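Hydrogenase expression/formation protein HypE (Desulfovibrio vulgaris subsp. vulgaris, PDB 2Z1U) binds ATP and magnesium ions and probably serves in the maturation of hydrogenases. Local coordinates at residues L152-D166 with E206-R219. Numbering follows the deposited sequence.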
loop_
_atom_site.group_PDB
_atom_site.type_symbol
_atom_site.label_atom_id
_atom_site.label_comp_id
_atom_site.label_asym_id
_atom_site.label_seq_id
_atom_site.Cartn_x
_atom_site.Cartn_y
_atom_site.Cartn_z
ATOM N N LEU A 152 5.786 -6.255 20.365
ATOM C CA LEU A 152 5.605 -7.117 21.536
ATOM C C LEU A 152 6.725 -7.024 22.567
ATOM O O LEU A 152 6.544 -7.433 23.708
ATOM C CB LEU A 152 5.425 -8.582 21.109
ATOM C CG LEU A 152 4.218 -8.920 20.226
ATOM C CD1 LEU A 152 4.392 -10.302 19.615
ATOM C CD2 LEU A 152 2.906 -8.824 21.005
ATOM N N VAL A 153 7.881 -6.499 22.165
ATOM C CA VAL A 153 9.064 -6.494 23.038
ATOM C C VAL A 153 9.936 -5.265 22.852
ATOM O O VAL A 153 9.956 -4.666 21.774
ATOM C CB VAL A 153 9.968 -7.742 22.825
ATOM C CG1 VAL A 153 9.375 -8.968 23.488
ATOM C CG2 VAL A 153 10.254 -7.989 21.340
ATOM N N ASP A 154 10.662 -4.910 23.915
ATOM C CA ASP A 154 11.687 -3.876 23.853
ATOM C C ASP A 154 12.931 -4.352 24.610
ATOM O O ASP A 154 12.837 -4.685 25.792
ATOM C CB ASP A 154 11.167 -2.551 24.425
ATOM C CG ASP A 154 11.977 -1.348 23.953
ATOM O OD1 ASP A 154 13.151 -1.217 24.343
ATOM O OD2 ASP A 154 11.432 -0.522 23.193
ATOM N N PRO A 155 14.096 -4.409 23.926
ATOM C CA PRO A 155 14.270 -4.091 22.501
ATOM C C PRO A 155 13.668 -5.145 21.562
ATOM O O PRO A 155 13.614 -6.333 21.902
ATOM C CB PRO A 155 15.795 -4.038 22.342
ATOM C CG PRO A 155 16.320 -4.897 23.419
ATOM C CD PRO A 155 15.367 -4.790 24.564
ATOM N N ALA A 156 13.225 -4.695 20.394
ATOM C CA ALA A 156 12.611 -5.552 19.382
ATOM C C ALA A 156 13.663 -6.008 18.362
ATOM O O ALA A 156 14.750 -5.414 18.300
ATOM C CB ALA A 156 11.481 -4.804 18.695
ATOM N N PRO A 157 13.374 -7.076 17.580
ATOM C CA PRO A 157 14.371 -7.504 16.597
ATOM C C PRO A 157 14.616 -6.442 15.521
ATOM O O PRO A 157 13.725 -5.672 15.192
ATOM C CB PRO A 157 13.766 -8.793 16.008
ATOM C CG PRO A 157 12.742 -9.237 17.023
ATOM C CD PRO A 157 12.187 -7.951 17.546
ATOM N N SER A 158 15.848 -6.402 15.013
ATOM C CA SER A 158 16.291 -5.387 14.071
ATOM C C SER A 158 17.528 -5.892 13.329
ATOM O O SER A 158 18.368 -6.574 13.914
ATOM C CB SER A 158 16.620 -4.097 14.820
ATOM O OG SER A 158 17.015 -3.076 13.921
ATOM N N GLY A 159 17.645 -5.548 12.047
ATOM C CA GLY A 159 18.762 -6.004 11.208
ATOM C C GLY A 159 20.138 -5.669 11.765
ATOM O O GLY A 159 21.111 -6.383 11.498
ATOM N N ASP A 160 20.208 -4.601 12.559
ATOM C CA ASP A 160 21.470 -4.125 13.135
ATOM C C ASP A 160 21.822 -4.706 14.512
ATOM O O ASP A 160 22.772 -4.250 15.158
ATOM C CB ASP A 160 21.516 -2.583 13.143
ATOM C CG ASP A 160 20.522 -1.950 14.108
ATOM O OD1 ASP A 160 19.659 -2.649 14.689
ATOM O OD2 ASP A 160 20.597 -0.719 14.278
ATOM N N ARG A 161 21.086 -5.730 14.948
ATOM C CA ARG A 161 21.261 -6.272 16.307
ATOM C C ARG A 161 21.950 -7.642 16.421
ATOM O O ARG A 161 22.062 -8.194 17.533
ATOM C CB ARG A 161 19.906 -6.274 17.043
ATOM C CG ARG A 161 19.347 -4.870 17.316
ATOM C CD ARG A 161 18.185 -4.875 18.330
ATOM N NE ARG A 161 18.619 -5.414 19.616
ATOM C CZ ARG A 161 18.006 -6.379 20.302
ATOM N NH1 ARG A 161 16.873 -6.917 19.859
ATOM N NH2 ARG A 161 18.535 -6.796 21.452
ATOM N N ALA A 162 22.426 -8.185 15.296
ATOM C CA ALA A 162 23.225 -9.412 15.322
ATOM C C ALA A 162 24.561 -9.104 15.993
ATOM O O ALA A 162 25.216 -8.121 15.650
ATOM C CB ALA A 162 23.451 -9.958 13.925
ATOM N N ARG A 163 24.941 -9.923 16.963
ATOM C CA ARG A 163 26.164 -9.685 17.722
ATOM C C ARG A 163 27.031 -10.953 17.789
ATOM O O ARG A 163 26.508 -12.063 17.646
ATOM C CB ARG A 163 25.812 -9.121 19.114
ATOM C CG ARG A 163 25.296 -10.150 20.136
ATOM C CD ARG A 163 25.613 -9.721 21.587
ATOM N NE ARG A 163 25.416 -10.783 22.586
ATOM C CZ ARG A 163 24.485 -10.771 23.545
ATOM N NH1 ARG A 163 23.643 -9.751 23.652
ATOM N NH2 ARG A 163 24.397 -11.778 24.414
ATOM N N PRO A 164 28.371 -10.797 17.956
ATOM C CA PRO A 164 29.276 -11.943 18.091
ATOM C C PRO A 164 28.772 -13.023 19.048
ATOM O O PRO A 164 28.325 -12.710 20.153
ATOM C CB PRO A 164 30.572 -11.312 18.630
ATOM C CG PRO A 164 30.548 -9.910 18.080
ATOM C CD PRO A 164 29.098 -9.511 17.961
ATOM N N GLY A 165 28.842 -14.279 18.612
ATOM C CA GLY A 165 28.388 -15.413 19.414
ATOM C C GLY A 165 26.945 -15.843 19.182
ATOM O O GLY A 165 26.535 -16.904 19.659
ATOM N N ASP A 166 26.180 -15.020 18.458
ATOM C CA ASP A 166 24.785 -15.333 18.110
ATOM C C ASP A 166 24.691 -16.573 17.221
ATOM O O ASP A 166 25.523 -16.766 16.328
ATOM C CB ASP A 166 24.132 -14.161 17.378
ATOM C CG ASP A 166 23.699 -13.039 18.310
ATOM O OD1 ASP A 166 23.835 -13.156 19.550
ATOM O OD2 ASP A 166 23.203 -12.024 17.787
ATOM N N GLU A 206 5.483 -14.697 17.498
ATOM C CA GLU A 206 4.939 -14.338 18.800
ATOM C C GLU A 206 5.521 -15.236 19.915
ATOM O O GLU A 206 5.997 -14.728 20.944
ATOM C CB GLU A 206 3.393 -14.335 18.783
ATOM C CG GLU A 206 2.767 -14.047 20.168
ATOM C CD GLU A 206 1.354 -13.504 20.103
ATOM O OE1 GLU A 206 1.022 -12.801 19.128
ATOM O OE2 GLU A 206 0.574 -13.749 21.052
ATOM N N LYS A 207 5.524 -16.554 19.699
ATOM C CA LYS A 207 6.051 -17.481 20.705
ATOM C C LYS A 207 7.554 -17.306 20.903
ATOM O O LYS A 207 8.036 -17.397 22.028
ATOM C CB LYS A 207 5.725 -18.943 20.389
ATOM C CG LYS A 207 5.987 -19.856 21.581
ATOM C CD LYS A 207 5.653 -21.309 21.306
ATOM C CE LYS A 207 5.625 -22.089 22.619
ATOM N NZ LYS A 207 5.266 -23.508 22.394
ATOM N N LEU A 208 8.289 -17.040 19.820
ATOM C CA LEU A 208 9.723 -16.777 19.920
ATOM C C LEU A 208 9.996 -15.580 20.818
ATOM O O LEU A 208 10.809 -15.650 21.735
ATOM C CB LEU A 208 10.322 -16.499 18.540
ATOM C CG LEU A 208 10.628 -17.676 17.614
ATOM C CD1 LEU A 208 11.154 -17.140 16.280
ATOM C CD2 LEU A 208 11.627 -18.670 18.244
ATOM N N VAL A 209 9.302 -14.485 20.537
ATOM C CA VAL A 209 9.579 -13.205 21.157
ATOM C C VAL A 209 9.136 -13.166 22.636
ATOM O O VAL A 209 9.887 -12.705 23.516
ATOM C CB VAL A 209 9.011 -12.076 20.241
ATOM C CG1 VAL A 209 8.314 -10.976 20.991
ATOM C CG2 VAL A 209 10.115 -11.568 19.273
ATOM N N LEU A 210 7.963 -13.733 22.910
ATOM C CA LEU A 210 7.389 -13.738 24.261
ATOM C C LEU A 210 7.817 -14.880 25.177
ATOM O O LEU A 210 7.841 -14.702 26.396
ATOM C CB LEU A 210 5.860 -13.688 24.189
ATOM C CG LEU A 210 5.268 -12.488 23.459
ATOM C CD1 LEU A 210 3.774 -12.670 23.334
ATOM C CD2 LEU A 210 5.606 -11.196 24.185
ATOM N N GLU A 211 8.123 -16.047 24.615
ATOM C CA GLU A 211 8.458 -17.210 25.438
ATOM C C GLU A 211 9.940 -17.569 25.450
ATOM O O GLU A 211 10.463 -17.983 26.472
ATOM C CB GLU A 211 7.565 -18.410 25.101
ATOM C CG GLU A 211 6.082 -18.095 25.360
ATOM C CD GLU A 211 5.166 -19.297 25.270
ATOM O OE1 GLU A 211 4.172 -19.213 24.519
ATOM O OE2 GLU A 211 5.434 -20.314 25.941
ATOM N N VAL A 212 10.613 -17.399 24.316
ATOM C CA VAL A 212 12.055 -17.664 24.244
ATOM C C VAL A 212 12.813 -16.402 24.679
ATOM O O VAL A 212 13.655 -16.463 25.591
ATOM C CB VAL A 212 12.482 -18.165 22.839
ATOM C CG1 VAL A 212 14.000 -18.347 22.753
ATOM C CG2 VAL A 212 11.753 -19.467 22.510
ATOM N N GLY A 213 12.480 -15.276 24.044
ATOM C CA GLY A 213 13.018 -13.957 24.398
ATOM C C GLY A 213 14.437 -13.665 23.923
ATOM O O GLY A 213 15.163 -14.570 23.502
ATOM N N ASP A 214 14.816 -12.386 23.992
ATOM C CA ASP A 214 16.145 -11.901 23.590
ATOM C C ASP A 214 16.448 -12.201 22.121
ATOM O O ASP A 214 17.573 -12.519 21.749
ATOM C CB ASP A 214 17.252 -12.432 24.533
ATOM C CG ASP A 214 18.474 -11.501 24.610
ATOM O OD1 ASP A 214 18.417 -10.358 24.094
ATOM O OD2 ASP A 214 19.499 -11.916 25.191
ATOM N N ILE A 215 15.426 -12.079 21.275
ATOM C CA ILE A 215 15.604 -12.249 19.836
ATOM C C ILE A 215 16.312 -11.016 19.272
ATOM O O ILE A 215 15.813 -9.885 19.413
ATOM C CB ILE A 215 14.242 -12.460 19.099
ATOM C CG1 ILE A 215 13.423 -13.599 19.741
ATOM C CG2 ILE A 215 14.478 -12.699 17.603
ATOM C CD1 ILE A 215 14.135 -14.979 19.823
ATOM N N HIS A 216 17.467 -11.225 18.639
ATOM C CA HIS A 216 18.204 -10.104 18.057
ATOM C C HIS A 216 17.717 -9.694 16.673
ATOM O O HIS A 216 17.485 -8.515 16.444
ATOM C CB HIS A 216 19.712 -10.368 18.035
ATOM C CG HIS A 216 20.342 -10.385 19.392
ATOM N ND1 HIS A 216 21.650 -10.773 19.593
ATOM C CD2 HIS A 216 19.852 -10.064 20.613
ATOM C CE1 HIS A 216 21.937 -10.690 20.881
ATOM N NE2 HIS A 216 20.865 -10.263 21.520
ATOM N N VAL A 217 17.603 -10.662 15.754
ATOM C CA VAL A 217 17.196 -10.397 14.360
ATOM C C VAL A 217 16.191 -11.416 13.831
ATOM O O VAL A 217 16.331 -12.620 14.049
ATOM C CB VAL A 217 18.389 -10.377 13.352
ATOM C CG1 VAL A 217 17.987 -9.632 12.055
ATOM C CG2 VAL A 217 19.626 -9.741 13.964
ATOM N N LEU A 218 15.181 -10.909 13.130
ATOM C CA LEU A 218 14.284 -11.733 12.332
ATOM C C LEU A 218 14.252 -11.126 10.939
ATOM O O LEU A 218 14.183 -9.902 10.797
ATOM C CB LEU A 218 12.855 -11.743 12.921
ATOM C CG LEU A 218 12.604 -12.301 14.328
ATOM C CD1 LEU A 218 11.189 -11.925 14.834
ATOM C CD2 LEU A 218 12.825 -13.816 14.408
ATOM N N ARG A 219 14.327 -11.968 9.914
ATOM C CA ARG A 219 14.134 -11.492 8.537
ATOM C C ARG A 219 13.639 -12.641 7.665
ATOM O O ARG A 219 14.020 -13.796 7.878
ATOM C CB ARG A 219 15.424 -10.867 7.953
ATOM C CG ARG A 219 15.205 -10.206 6.580
ATOM C CD ARG A 219 16.109 -9.035 6.363
ATOM N NE ARG A 219 15.870 -7.939 7.310
ATOM C CZ ARG A 219 16.713 -6.918 7.474
ATOM N NH1 ARG A 219 17.818 -6.851 6.737
ATOM N NH2 ARG A 219 16.453 -5.954 8.350
HETATM O O HOH W 1 13.625 -8.923 20.774
HETATM O O HOH W 2 21.150 -9.527 24.174
#
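The buried ring of His216, hydrogen-bonded to Asp166, illustrates how both nitrogens of an imidazole can be engaged. His216 ND1 donates to Asp166 OD2 (2.7 Å, 163° at the hydrogen); ND1 comes to the syn side of OD2, somewhat out of the carboxylate plane, while OD2 itself lies close to the plane of the imidazole. From the opposite face of the carboxylate, Arg163 N gives Asp166 OD2 a second, nearly straight bond of 2.8 Å, within the type II turn 163-166. The other nitrogen, His216 NE2, lies in a hydrogen bond with a water 2.8 Å away, and that water donates to Asp214 OD1, while Arg163 NH1 reaches the same water weakly. The backbone is served as well: Ser158 N donates to His216 O (3.0 Å). Ile215 O accepts from a water shared with Pro155 O, and only weakly from Arg161 NH1, whose firmer bond goes to Ala156 O (3.0 Å). A bend at chi3 (60°) turns that guanidinium back over its own loop, with Pro155 CB over one face.

In the AIR synthase-related fold, this loop links strand 141-151 to strand 167-170 and flanks edge strand 217-219, where His216 and Val217 form a classic bulge opposite Ile277. Apolar contacts continue toward helix 202-212: Pro157 CG lies 3.8 Å from Leu218 CD1, and Val153 CG1 presses tightly on Val209 CG1 (3.4 Å). At the far end of the strand, Arg219 pairs with Glu232 and with Asp41 of the second subunit, near a bound magnesium ion.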